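Local coordinates for protein beta-galactosidase (Streptococcus pneumoniae, PDB 4CUA) that hydrolyses terminal beta-galactosides, the portion described being a carbohydrate-binding module that probably recognises galactose-containing glycans, at residues A[73-78]-A[150-155]; A[95-100]-A[129-134]; A[6-11]-A[176-181]. All coordinates share one frame; numbering follows the deposited sequence.

Interaction 1: A[73-78]-A[150-155]; sequences KRSVDN and FDKVET. With EDO (1,2-ethanediol), chain I.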
loop_
_atom_site.group_PDB
_atom_site.type_symbol
_atom_site.label_atom_id
_atom_site.label_comp_id
_atom_site.label_asym_id
_atom_site.label_seq_id
_atom_site.Cartn_x
_atom_site.Cartn_y
_atom_site.Cartn_z
ATOM N N LYS A 73 -13.548 6.748 -7.456
ATOM C CA LYS A 73 -12.618 7.698 -6.958
ATOM C C LYS A 73 -12.965 8.053 -5.540
ATOM O O LYS A 73 -14.131 8.017 -5.146
ATOM C CB LYS A 73 -12.583 9.017 -7.774
ATOM C CG LYS A 73 -12.056 8.867 -9.156
ATOM C CD LYS A 73 -11.874 10.263 -9.768
ATOM C CE LYS A 73 -11.341 10.126 -11.164
ATOM N NZ LYS A 73 -11.131 11.446 -11.852
ATOM N N ARG A 74 -11.960 8.398 -4.787
ATOM C CA ARG A 74 -12.132 8.960 -3.454
ATOM C C ARG A 74 -11.270 10.163 -3.252
ATOM O O ARG A 74 -10.198 10.302 -3.861
ATOM C CB ARG A 74 -11.709 7.912 -2.387
ATOM C CG ARG A 74 -12.506 6.647 -2.412
ATOM C CD ARG A 74 -13.472 6.538 -1.270
ATOM N NE ARG A 74 -14.237 5.330 -1.272
ATOM C CZ ARG A 74 -15.492 5.347 -0.778
ATOM N NH1 ARG A 74 -15.952 6.512 -0.322
ATOM N NH2 ARG A 74 -16.223 4.283 -0.777
ATOM N N SER A 75 -11.707 11.033 -2.343
ATOM C CA SER A 75 -10.935 12.179 -1.897
ATOM C C SER A 75 -10.021 11.805 -0.718
ATOM O O SER A 75 -10.476 11.495 0.376
ATOM C CB SER A 75 -11.866 13.313 -1.446
ATOM O OG SER A 75 -11.070 14.366 -0.945
ATOM N N VAL A 76 -8.717 11.788 -0.961
ATOM C CA VAL A 76 -7.743 11.246 -0.040
ATOM C C VAL A 76 -6.733 12.260 0.411
ATOM O O VAL A 76 -6.040 12.917 -0.399
ATOM C CB VAL A 76 -6.971 10.041 -0.689
ATOM C CG1 VAL A 76 -5.971 9.479 0.307
ATOM C CG2 VAL A 76 -7.941 9.016 -1.232
ATOM N N ASP A 77 -6.522 12.354 1.705
ATOM C CA ASP A 77 -5.547 13.236 2.268
ATOM C C ASP A 77 -4.642 12.654 3.370
ATOM O O ASP A 77 -3.930 13.328 4.074
ATOM C CB ASP A 77 -6.214 14.583 2.726
ATOM C CG ASP A 77 -6.975 14.454 4.031
ATOM O OD1 ASP A 77 -7.108 13.324 4.567
ATOM O OD2 ASP A 77 -7.493 15.499 4.527
ATOM N N ASN A 78 -4.642 11.309 3.471
ATOM C CA ASN A 78 -3.995 10.628 4.546
ATOM C C ASN A 78 -3.702 9.177 4.113
ATOM O O ASN A 78 -4.330 8.650 3.238
ATOM C CB ASN A 78 -4.902 10.606 5.829
ATOM C CG ASN A 78 -6.153 9.848 5.638
ATOM O OD1 ASN A 78 -6.222 8.630 5.941
ATOM N ND2 ASN A 78 -7.173 10.480 5.094
ATOM N N PHE A 150 -1.325 14.733 3.589
ATOM C CA PHE A 150 -0.934 15.434 2.374
ATOM C C PHE A 150 -2.135 16.147 1.803
ATOM O O PHE A 150 -3.298 16.012 2.227
ATOM C CB PHE A 150 -0.277 14.453 1.357
ATOM C CG PHE A 150 -1.004 13.162 1.202
ATOM C CD1 PHE A 150 -2.086 13.066 0.389
ATOM C CD2 PHE A 150 -0.575 12.023 1.922
ATOM C CE1 PHE A 150 -2.806 11.868 0.249
ATOM C CE2 PHE A 150 -1.295 10.842 1.807
ATOM C CZ PHE A 150 -2.395 10.768 0.999
ATOM N N ASP A 151 -1.871 17.022 0.821
ATOM C CA ASP A 151 -2.964 17.721 0.202
ATOM C C ASP A 151 -4.002 16.766 -0.389
ATOM O O ASP A 151 -3.674 15.800 -1.063
ATOM C CB ASP A 151 -2.441 18.639 -0.909
ATOM C CG ASP A 151 -1.581 19.783 -0.401
ATOM O OD1 ASP A 151 -1.744 20.285 0.758
ATOM O OD2 ASP A 151 -0.666 20.172 -1.174
ATOM N N LYS A 152 -5.274 17.022 -0.183
ATOM C CA LYS A 152 -6.308 16.248 -0.719
ATOM C C LYS A 152 -6.262 16.084 -2.245
ATOM O O LYS A 152 -6.036 17.093 -2.965
ATOM C CB LYS A 152 -7.601 16.901 -0.282
ATOM C CG LYS A 152 -8.859 16.298 -0.747
ATOM C CD LYS A 152 -9.971 17.149 -0.076
ATOM C CE LYS A 152 -9.855 18.672 -0.345
ATOM N NZ LYS A 152 -10.877 19.570 0.334
ATOM N N VAL A 153 -6.404 14.853 -2.726
ATOM C CA VAL A 153 -6.529 14.485 -4.136
ATOM C C VAL A 153 -7.741 13.587 -4.353
ATOM O O VAL A 153 -8.111 12.774 -3.473
ATOM C CB VAL A 153 -5.251 13.769 -4.666
ATOM C CG1 VAL A 153 -4.077 14.684 -4.684
ATOM C CG2 VAL A 153 -4.896 12.539 -3.856
ATOM N N GLU A 154 -8.359 13.698 -5.511
ATOM C CA GLU A 154 -9.431 12.825 -5.935
ATOM C C GLU A 154 -8.869 11.788 -6.909
ATOM O O GLU A 154 -8.430 12.089 -8.027
ATOM C CB GLU A 154 -10.533 13.625 -6.607
ATOM C CG GLU A 154 -11.796 12.843 -6.851
ATOM C CD GLU A 154 -12.945 13.715 -7.324
ATOM O OE1 GLU A 154 -12.767 14.964 -7.375
ATOM O OE2 GLU A 154 -14.015 13.152 -7.637
ATOM N N THR A 155 -8.856 10.542 -6.474
ATOM C CA THR A 155 -8.070 9.531 -7.188
ATOM C C THR A 155 -8.707 8.152 -7.027
ATOM O O THR A 155 -9.375 7.858 -6.012
ATOM C CB THR A 155 -6.623 9.526 -6.693
ATOM O OG1 THR A 155 -5.856 8.637 -7.529
ATOM C CG2 THR A 155 -6.547 9.071 -5.278
HETATM C C1 EDO I . -14.936 10.981 -1.123
HETATM O O1 EDO I . -14.518 10.910 -2.471
HETATM C C2 EDO I . -15.611 9.732 -0.674
HETATM O O2 EDO I . -14.804 9.205 0.371
HETATM O O HOH W 1 -9.664 13.169 -10.466
#

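Interaction 2: A[95-100]-A[129-134]; sequences YVIEYY and KPVTNL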
loop_
_atom_site.group_PDB
_atom_site.type_symbol
_atom_site.label_atom_id
_atom_site.label_comp_id
_atom_site.label_asym_id
_atom_site.label_seq_id
_atom_site.Cartn_x
_atom_site.Cartn_y
_atom_site.Cartn_z
ATOM N N TYR A 95 11.004 6.285 0.614
ATOM C CA TYR A 95 9.679 6.068 0.028
ATOM C C TYR A 95 9.141 7.296 -0.644
ATOM O O TYR A 95 9.610 8.431 -0.426
ATOM C CB TYR A 95 8.662 5.626 1.139
ATOM C CG TYR A 95 8.480 6.742 2.166
ATOM C CD1 TYR A 95 9.313 6.864 3.240
ATOM C CD2 TYR A 95 7.472 7.658 2.023
ATOM C CE1 TYR A 95 9.183 7.925 4.157
ATOM C CE2 TYR A 95 7.346 8.711 2.927
ATOM C CZ TYR A 95 8.187 8.798 3.985
ATOM O OH TYR A 95 8.046 9.889 4.873
ATOM N N VAL A 96 8.165 7.103 -1.482
ATOM C CA VAL A 96 7.408 8.155 -2.098
ATOM C C VAL A 96 5.953 7.726 -2.045
ATOM O O VAL A 96 5.614 6.592 -2.390
ATOM C CB VAL A 96 7.749 8.344 -3.572
ATOM C CG1 VAL A 96 6.876 9.392 -4.221
ATOM C CG2 VAL A 96 9.219 8.716 -3.671
ATOM N N ILE A 97 5.077 8.625 -1.627
ATOM C CA ILE A 97 3.641 8.398 -1.698
ATOM C C ILE A 97 3.060 9.083 -2.931
ATOM O O ILE A 97 3.331 10.292 -3.185
ATOM C CB ILE A 97 2.918 8.884 -0.409
ATOM C CG1 ILE A 97 3.453 8.146 0.805
ATOM C CG2 ILE A 97 1.418 8.741 -0.527
ATOM C CD1 ILE A 97 3.046 8.690 2.144
ATOM N N GLU A 98 2.286 8.345 -3.706
ATOM C CA GLU A 98 1.841 8.738 -5.043
ATOM C C GLU A 98 0.383 8.484 -5.225
ATOM O O GLU A 98 -0.159 7.586 -4.576
ATOM C CB GLU A 98 2.645 7.919 -6.088
ATOM C CG GLU A 98 4.101 8.302 -6.074
ATOM C CD GLU A 98 5.008 7.388 -6.893
ATOM O OE1 GLU A 98 4.881 6.142 -6.861
ATOM O OE2 GLU A 98 5.885 7.944 -7.565
ATOM N N TYR A 99 -0.262 9.213 -6.143
ATOM C CA TYR A 99 -1.630 9.026 -6.478
ATOM C C TYR A 99 -1.855 8.895 -7.960
ATOM O O TYR A 99 -1.056 9.466 -8.764
ATOM C CB TYR A 99 -2.535 10.164 -5.889
ATOM C CG TYR A 99 -2.371 11.528 -6.502
ATOM C CD1 TYR A 99 -1.302 12.346 -6.151
ATOM C CD2 TYR A 99 -3.293 11.990 -7.395
ATOM C CE1 TYR A 99 -1.115 13.634 -6.748
ATOM C CE2 TYR A 99 -3.156 13.255 -7.949
ATOM C CZ TYR A 99 -2.079 14.043 -7.591
ATOM O OH TYR A 99 -1.889 15.308 -8.196
ATOM N N TYR A 100 -2.891 8.178 -8.329
ATOM C CA TYR A 100 -3.134 7.800 -9.691
ATOM C C TYR A 100 -3.817 8.981 -10.413
ATOM O O TYR A 100 -4.851 9.506 -9.979
ATOM C CB TYR A 100 -3.952 6.542 -9.765
ATOM C CG TYR A 100 -4.207 6.027 -11.160
ATOM C CD1 TYR A 100 -3.269 5.239 -11.791
ATOM C CD2 TYR A 100 -5.308 6.407 -11.898
ATOM C CE1 TYR A 100 -3.465 4.786 -13.065
ATOM C CE2 TYR A 100 -5.524 5.921 -13.177
ATOM C CZ TYR A 100 -4.558 5.147 -13.793
ATOM O OH TYR A 100 -4.774 4.689 -15.107
ATOM N N LYS A 129 1.422 10.693 -9.802
ATOM C CA LYS A 129 2.134 11.860 -9.337
ATOM C C LYS A 129 2.360 11.781 -7.848
ATOM O O LYS A 129 1.538 11.102 -7.136
ATOM C CB LYS A 129 1.329 13.141 -9.597
ATOM C CG LYS A 129 1.197 13.489 -11.086
ATOM C CD LYS A 129 0.685 14.912 -11.227
ATOM C CE LYS A 129 0.517 15.219 -12.702
ATOM N NZ LYS A 129 -0.119 16.549 -12.863
ATOM N N PRO A 130 3.405 12.425 -7.341
ATOM C CA PRO A 130 3.629 12.425 -5.912
ATOM C C PRO A 130 2.662 13.314 -5.154
ATOM O O PRO A 130 2.233 14.314 -5.681
ATOM C CB PRO A 130 5.036 12.941 -5.739
ATOM C CG PRO A 130 5.195 13.879 -6.920
ATOM C CD PRO A 130 4.443 13.254 -8.041
ATOM N N VAL A 131 2.251 12.893 -3.960
ATOM C CA VAL A 131 1.448 13.743 -3.125
ATOM C C VAL A 131 2.250 15.038 -2.792
ATOM O O VAL A 131 3.466 15.072 -2.790
ATOM C CB VAL A 131 0.945 13.003 -1.879
ATOM C CG1 VAL A 131 0.066 11.861 -2.363
ATOM C CG2 VAL A 131 2.065 12.626 -0.921
ATOM N N THR A 132 1.510 16.100 -2.491
ATOM C CA THR A 132 2.153 17.380 -2.151
ATOM C C THR A 132 1.947 17.766 -0.699
ATOM O O THR A 132 0.968 17.384 -0.093
ATOM C CB THR A 132 1.604 18.494 -3.071
ATOM O OG1 THR A 132 0.186 18.570 -3.042
ATOM C CG2 THR A 132 1.991 18.220 -4.475
ATOM N N ASN A 133 2.889 18.513 -0.167
ATOM C CA ASN A 133 2.890 18.959 1.203
ATOM C C ASN A 133 2.673 17.818 2.194
ATOM O O ASN A 133 1.849 17.845 3.112
ATOM C CB ASN A 133 1.843 20.058 1.379
ATOM C CG ASN A 133 2.249 21.358 0.667
ATOM O OD1 ASN A 133 3.271 21.924 0.991
ATOM N ND2 ASN A 133 1.519 21.701 -0.331
ATOM N N LEU A 134 3.459 16.810 1.942
ATOM C CA LEU A 134 3.520 15.668 2.826
ATOM C C LEU A 134 3.946 16.039 4.220
ATOM O O LEU A 134 4.965 16.703 4.435
ATOM C CB LEU A 134 4.491 14.624 2.280
ATOM C CG LEU A 134 4.555 13.320 3.114
ATOM C CD1 LEU A 134 3.272 12.507 3.130
ATOM C CD2 LEU A 134 5.724 12.478 2.521
#

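Interaction 3: A[6-11]-A[176-181]; sequences ANISDQ and VQIFAK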
loop_
_atom_site.group_PDB
_atom_site.type_symbol
_atom_site.label_atom_id
_atom_site.label_comp_id
_atom_site.label_asym_id
_atom_site.label_seq_id
_atom_site.Cartn_x
_atom_site.Cartn_y
_atom_site.Cartn_z
ATOM N N ALA A 6 -14.765 7.539 7.633
ATOM C CA ALA A 6 -14.955 6.140 7.282
ATOM C C ALA A 6 -13.609 5.596 6.755
ATOM O O ALA A 6 -12.810 6.313 6.165
ATOM C CB ALA A 6 -15.952 5.995 6.176
ATOM N N ASN A 7 -13.402 4.350 7.036
ATOM C CA ASN A 7 -12.175 3.669 6.548
ATOM C C ASN A 7 -12.467 3.204 5.134
ATOM O O ASN A 7 -13.253 2.322 4.930
ATOM C CB ASN A 7 -11.824 2.516 7.514
ATOM C CG ASN A 7 -10.617 1.729 7.067
ATOM O OD1 ASN A 7 -10.525 1.356 5.896
ATOM N ND2 ASN A 7 -9.754 1.395 7.978
ATOM N N ILE A 8 -11.739 3.758 4.161
ATOM C CA ILE A 8 -11.947 3.502 2.777
ATOM C C ILE A 8 -10.859 2.600 2.164
ATOM O O ILE A 8 -10.868 2.374 0.982
ATOM C CB ILE A 8 -12.044 4.831 1.995
ATOM C CG1 ILE A 8 -10.844 5.698 2.240
ATOM C CG2 ILE A 8 -13.356 5.566 2.382
ATOM C CD1 ILE A 8 -10.724 6.958 1.338
ATOM N N SER A 9 -10.038 1.963 3.006
ATOM C CA SER A 9 -9.117 0.950 2.519
ATOM C C SER A 9 -9.439 -0.467 2.915
ATOM O O SER A 9 -9.068 -1.393 2.202
ATOM C CB SER A 9 -7.725 1.264 3.036
ATOM O OG SER A 9 -7.623 1.394 4.413
ATOM N N ASP A 10 -10.145 -0.670 4.039
ATOM C CA ASP A 10 -10.448 -2.021 4.423
ATOM C C ASP A 10 -11.178 -2.843 3.426
ATOM O O ASP A 10 -12.141 -2.355 2.778
ATOM C CB ASP A 10 -11.316 -2.119 5.688
ATOM C CG ASP A 10 -10.649 -1.661 6.952
ATOM O OD1 ASP A 10 -9.420 -1.514 7.089
ATOM O OD2 ASP A 10 -11.402 -1.396 7.956
ATOM N N GLN A 11 -10.862 -4.106 3.324
ATOM C CA GLN A 11 -11.645 -5.045 2.557
ATOM C C GLN A 11 -13.048 -5.164 3.126
ATOM O O GLN A 11 -13.251 -5.058 4.323
ATOM C CB GLN A 11 -11.111 -6.478 2.622
ATOM C CG GLN A 11 -9.819 -6.709 1.930
ATOM C CD GLN A 11 -9.288 -8.095 2.276
ATOM O OE1 GLN A 11 -10.030 -9.068 2.310
ATOM N NE2 GLN A 11 -7.954 -8.230 2.411
ATOM N N VAL A 176 -2.372 -1.219 6.285
ATOM C CA VAL A 176 -2.500 0.188 5.969
ATOM C C VAL A 176 -3.915 0.601 6.293
ATOM O O VAL A 176 -4.809 -0.253 6.333
ATOM C CB VAL A 176 -2.207 0.512 4.508
ATOM C CG1 VAL A 176 -0.814 -0.015 4.133
ATOM C CG2 VAL A 176 -3.273 -0.037 3.569
ATOM N N GLN A 177 -4.114 1.891 6.569
ATOM C CA GLN A 177 -5.467 2.437 6.736
ATOM C C GLN A 177 -5.544 3.823 6.067
ATOM O O GLN A 177 -4.638 4.645 6.211
ATOM C CB GLN A 177 -5.828 2.553 8.221
ATOM C CG GLN A 177 -5.784 1.187 8.885
ATOM C CD GLN A 177 -6.191 1.252 10.377
ATOM O OE1 GLN A 177 -5.922 2.209 11.079
ATOM N NE2 GLN A 177 -6.824 0.223 10.810
ATOM N N ILE A 178 -6.632 4.021 5.338
ATOM C CA ILE A 178 -6.913 5.292 4.682
ATOM C C ILE A 178 -8.338 5.686 5.094
ATOM O O ILE A 178 -9.235 4.834 5.048
ATOM C CB ILE A 178 -6.824 5.171 3.151
ATOM C CG1 ILE A 178 -5.425 4.709 2.750
ATOM C CG2 ILE A 178 -7.021 6.541 2.488
ATOM C CD1 ILE A 178 -5.363 4.347 1.275
ATOM N N PHE A 179 -8.501 6.967 5.480
ATOM C CA PHE A 179 -9.832 7.453 5.939
ATOM C C PHE A 179 -10.405 8.555 5.063
ATOM O O PHE A 179 -9.687 9.429 4.574
ATOM C CB PHE A 179 -9.734 7.917 7.379
ATOM C CG PHE A 179 -9.218 6.867 8.308
ATOM C CD1 PHE A 179 -10.064 5.925 8.830
ATOM C CD2 PHE A 179 -7.858 6.763 8.587
ATOM C CE1 PHE A 179 -9.582 4.940 9.662
ATOM C CE2 PHE A 179 -7.374 5.765 9.433
ATOM C CZ PHE A 179 -8.255 4.846 9.958
ATOM N N ALA A 180 -11.704 8.495 4.915
ATOM C CA ALA A 180 -12.479 9.603 4.337
ATOM C C ALA A 180 -12.527 10.755 5.315
ATOM O O ALA A 180 -12.386 10.565 6.525
ATOM C CB ALA A 180 -13.900 9.136 4.097
ATOM N N LYS A 181 -12.789 11.944 4.771
ATOM C CA LYS A 181 -12.999 13.147 5.574
ATOM C C LYS A 181 -14.476 13.362 5.792
ATOM O O LYS A 181 -15.170 12.479 6.250
ATOM C CB LYS A 181 -12.413 14.385 4.877
HETATM O O HOH W 2 -16.444 9.850 6.493
HETATM O O HOH W 3 -7.351 -1.044 5.413
HETATM O O HOH W 4 -7.696 -2.006 9.064
#

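Interaction 1: A[73-78]-A[150-155]
Val76 and Val153 face each other as an antiparallel hydrogen-bonded pair in two neighbouring strands of a beta-sandwich, the jelly-roll fold expected of a galactose-binding domain. The backbones trade two bonds here, Val76 N to Val153 O at 2.8 Å and Val153 N to Val76 O at 3.0 Å. Arg74 and Thr155 repeat the exchange, and Ser75 lies between as the non-hydrogen-bonded partner of Glu154. Alternation along the strands sends Val76, Val153, Arg74 and Thr155 to one face and the polar Ser75 and Glu154 to the other. Valine and threonine, branched at CB, suit extended backbone, and Val76 also packs on Phe65.

Phe150 closes the far end. A chi1 of 45° sets CG between its own backbone N and carbonyl carbon. CB rests against Thr132 O; CG lies near Asp77 O, and CD1 meets Asp77 CA and C. CE1 approaches Val76 O at 3.5 Å, CE2 comes up to Asn78 C, and the tip, CZ, stops 3.4 Å from Asn78 N. The flat ring thus lies against the backbone of Asp77 and Asn78, with Asp77 C over one face, offset toward the rim. Phe150 CZ also touches Val76 CG1 at 3.9 Å. Asn78 starts its side chain away from strand 150-155, and its ND2 donates to Asp77 OD1 and Phe179 O.

At the other end Arg74 sends NH2 to Gly66 O and NH1 to an ethanediol molecule, probably from the crystallisation liquor. Beside it the long, extended Lys73 reaches past the strand: Lys73 NZ donates to a water at 2.7 Å, and that water donates to Glu154 O at 2.9 Å.

Interaction 2: A[95-100]-A[129-134]
Ile97 and Val131 pack tightly. Ile97 CG2 meets Val131 CG1 at 3.9 Å, and Val131 CG2 leans on the Ile97 carbonyl, whose oxygen also accepts the Val131 N-H at 2.9 Å. Ile97 touches Phe148 and Val131 touches Phe150, and branched aliphatic residues suit this apolar side. The Tyr99 ring lies by the carbonyls of Lys129 and Pro130. Its chi1 of 69° puts CG between the backbone N and carbonyl carbon. Tyr99 CD1 is 3.3 Å from Lys129 O, and Pro130 O lies at the ring edge, 3.6 Å from Tyr99 CE1. The other end of Ile97 meets Leu134 at about a right angle, CD1 to CD1. Tyr95 and Leu134 approach tip to tip, with Leu134 CD2 at the ring edge, 4.1 Å from Tyr95 CE2.

In the fold this is a short antiparallel pairing: strand 128-130 runs against strand 94-100, whose other side is taken by strand 157-163 in the sheet of the beta-sandwich. Tyr99 and Lys129 form the hydrogen-bonded pair, with Tyr99 N reaching Lys129 O at 2.8 Å. Proline is tolerated at the next position because Pro130 and Glu98 form a non-hydrogen-bonded pair, where no N-H is required of it. Glu98 is buried, its carboxylate gripped by salt bridges to Arg159 and Arg161.

Toward solvent the contact thins. Pro130 is exposed and brings CB no closer than 4.3 Å to Val96 CG1, while Lys129 lays CB and CD beside the Tyr99 ring and hydroxyl before its extended chain carries NZ away.

Interaction 3: A[6-11]-A[176-181]
Ala6 to Ser9 runs against Val176 to Ala180 with the directions 142° apart, joined by a single bridge at Asn7 and Phe179: Ala180 N donates to Ala6 O at 2.7 Å and Ile8 N to Ile178 O at 2.9 Å. The next link comes from a side chain. The N-terminal segment turns at Ser9, whose OG, placed between backbone N and carbonyl carbon by a chi1 of 55°, accepts from Ile178 N at 3.0 Å, as a strand carbonyl would. The same hydroxyl donates to a water at 2.6 Å, which in turn donates to Val176 O and Asp10 OD1.

Asn7 shapes that turn. Its OD1 receives Ser9 N, making an Asx turn, and Asp10 N at 2.8 Å, the two donors arriving from opposite faces of the amide plane. The rest of Asn7 packs beside Phe179, Asn7 CB to Phe179 CE1 at 3.9 Å, amide and ring planes being 74° apart. Ile8 CD1 meets Ile178 CG2 at 3.9 Å, while Ile8 CG2 touches CB of Ala180, whose small side chain fits beside it.

No helix takes part. Ile178 packs on Val76 and Leu79 of strand 70-83 and on Val63 and Phe65 of strand 58-67, Ile8 lies against Arg74, and strand 172-177 carries the calcium ligands Thr174 and Glu175 just before Val176.

How the interactions relate
The chain enters through 6-11, which pairs with the C-terminal segment 176-181; interaction 3 thus closes nearly the whole chain into one loop. Within that loop strand 70-83 meets strand 145-155 in interaction 1, and within the second loop strand 94-100 meets 128-130 in interaction 2. The three are nested and none crosses another. All reach the same antiparallel sheet. Interactions 1 and 2 touch directly, through the hydrogen bonds of Asp151 with Thr132 and of Thr155 with Tyr100. Interactions 1 and 3 touch where strand 70-83 borders 176-181. Interactions 2 and 3 are about 17 Å apart, centre to centre, with interaction 1 touching both.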